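Local coordinates for protein enoyl-CoA hydratase/isomerase (Pseudomonas aeruginosa, PDB 3LAO) that probably hydrates the double bond of a steroid side-chain enoyl-CoA thioester, as a trimeric member of the enoyl-CoA hydratase/isomerase (crotonase) family, at residues M167-I170 with E175-A178. Sequence-based numbering, arbitrary orientation.
Sequences MRYI and EFDA
Tyr169, in the last turn of helix 163-170, and Phe176, on the short strand 175-177, meet in an edge-to-face aromatic pair. The ring centroids lie 4.6 Å apart and the planes are inclined at 50°, well short of a perpendicular T. The edge of Phe176 bears on one face of Tyr169, with CD1 of Phe176 over the rim of the tyrosine ring and 3.4 Å from CD1 of Tyr169. Apolar contact continues along the tyrosine ring, where CB of Phe176 lies 3.8 Å from CE1 of Tyr169. The phenylalanine reaches this position with CG placed between its own backbone N and carbonyl carbon (chi1 48°). On the opposite face of Tyr169 lies CG of the preceding residue, Arg168, 3.8 Å above the ring plane, which leaves the tyrosine sandwiched between an aliphatic stem and an aromatic edge.

Polar groups add little across the contact itself: the carbonyl O of Glu175 comes obliquely to CE1 of Tyr169 at 3.9 Å, and no hydrogen bond joins the two segments. The polar ends of Tyr169 and Glu175 are engaged outside the contact, the tyrosine hydroxyl by a hydrogen bond to Glu180, in the helix that Asp177 N-caps, and Glu175 by a salt bridge with Arg137. Within the connection, Arg168 pairs with Asp174.

This is structural packing in the crotonase-family subunit, setting the end of helix 163-170 against the short strand that pairs with strand 137-139 and leads into helix 178-183. Across the two segments it rests on dispersion and weak aromatic electrostatics, while the tyrosine's hydrogen bond probably limits how its ring can shift against Phe176.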
loop_
_atom_site.group_PDB
_atom_site.type_symbol
_atom_site.label_atom_id
_atom_site.label_comp_id
_atom_site.label_asym_id
_atom_site.label_seq_id
_atom_site.Cartn_x
_atom_site.Cartn_y
_atom_site.Cartn_z
HETATM N N MSE B 167 8.753 -9.616 -3.287
HETATM C CA MSE B 167 9.790 -10.533 -2.837
HETATM C C MSE B 167 10.038 -11.638 -3.876
HETATM O O MSE B 167 11.185 -11.977 -4.138
HETATM C CB MSE B 167 9.486 -11.077 -1.432
HETATM C CG MSE B 167 9.646 -10.030 -0.286
HETATM SE SE MSE B 167 11.252 -8.806 -0.374
HETATM C CE MSE B 167 10.364 -7.234 -1.168
ATOM N N ARG B 168 8.984 -12.129 -4.503
ATOM C CA ARG B 168 9.101 -13.158 -5.518
ATOM C C ARG B 168 10.031 -12.806 -6.692
ATOM O O ARG B 168 10.568 -13.691 -7.333
ATOM C CB ARG B 168 7.707 -13.545 -6.009
ATOM C CG ARG B 168 7.598 -13.753 -7.483
ATOM C CD ARG B 168 7.415 -15.204 -7.784
ATOM N NE ARG B 168 7.380 -15.471 -9.215
ATOM C CZ ARG B 168 8.451 -15.709 -9.960
ATOM N NH1 ARG B 168 9.654 -15.702 -9.419
ATOM N NH2 ARG B 168 8.312 -15.946 -11.250
ATOM N N TYR B 169 10.218 -11.521 -6.971
ATOM C CA TYR B 169 11.154 -11.066 -8.023
ATOM C C TYR B 169 12.450 -10.486 -7.464
ATOM O O TYR B 169 13.510 -10.654 -8.036
ATOM C CB TYR B 169 10.506 -10.029 -8.947
ATOM C CG TYR B 169 9.445 -10.659 -9.784
ATOM C CD1 TYR B 169 9.788 -11.477 -10.855
ATOM C CD2 TYR B 169 8.089 -10.481 -9.485
ATOM C CE1 TYR B 169 8.813 -12.089 -11.629
ATOM C CE2 TYR B 169 7.108 -11.093 -10.246
ATOM C CZ TYR B 169 7.480 -11.899 -11.311
ATOM O OH TYR B 169 6.521 -12.495 -12.070
ATOM N N ILE B 170 12.363 -9.766 -6.360
ATOM C CA ILE B 170 13.550 -9.193 -5.780
ATOM C C ILE B 170 14.486 -10.313 -5.297
ATOM O O ILE B 170 15.675 -10.305 -5.597
ATOM C CB ILE B 170 13.177 -8.259 -4.624
ATOM C CG1 ILE B 170 12.509 -6.980 -5.154
ATOM C CG2 ILE B 170 14.394 -7.882 -3.816
ATOM C CD1 ILE B 170 11.735 -6.236 -4.057
ATOM N N GLU B 175 12.902 -12.736 -14.254
ATOM C CA GLU B 175 12.520 -11.757 -15.263
ATOM C C GLU B 175 10.992 -11.660 -15.363
ATOM O O GLU B 175 10.299 -12.675 -15.234
ATOM C CB GLU B 175 13.062 -12.197 -16.620
ATOM C CG GLU B 175 12.921 -11.143 -17.702
ATOM C CD GLU B 175 13.545 -11.554 -19.038
ATOM O OE1 GLU B 175 14.794 -11.588 -19.131
ATOM O OE2 GLU B 175 12.790 -11.813 -20.003
ATOM N N PHE B 176 10.464 -10.449 -15.574
ATOM C CA PHE B 176 9.039 -10.295 -15.864
ATOM C C PHE B 176 8.867 -9.331 -16.988
ATOM O O PHE B 176 9.803 -8.605 -17.324
ATOM C CB PHE B 176 8.224 -9.847 -14.659
ATOM C CG PHE B 176 8.811 -8.674 -13.892
ATOM C CD1 PHE B 176 9.911 -8.851 -13.065
ATOM C CD2 PHE B 176 8.203 -7.409 -13.953
ATOM C CE1 PHE B 176 10.431 -7.801 -12.357
ATOM C CE2 PHE B 176 8.701 -6.354 -13.246
ATOM C CZ PHE B 176 9.819 -6.549 -12.434
ATOM N N ASP B 177 7.697 -9.350 -17.614
ATOM C CA ASP B 177 7.471 -8.446 -18.723
ATOM C C ASP B 177 6.499 -7.331 -18.336
ATOM O O ASP B 177 6.032 -7.259 -17.185
ATOM C CB ASP B 177 7.043 -9.177 -20.023
ATOM C CG ASP B 177 5.679 -9.863 -19.909
ATOM O OD1 ASP B 177 5.020 -9.704 -18.865
ATOM O OD2 ASP B 177 5.267 -10.572 -20.872
ATOM N N ALA B 178 6.218 -6.476 -19.319
ATOM C CA ALA B 178 5.357 -5.325 -19.150
ATOM C C ALA B 178 3.979 -5.692 -18.582
ATOM O O ALA B 178 3.411 -4.937 -17.781
ATOM C CB ALA B 178 5.208 -4.605 -20.450
#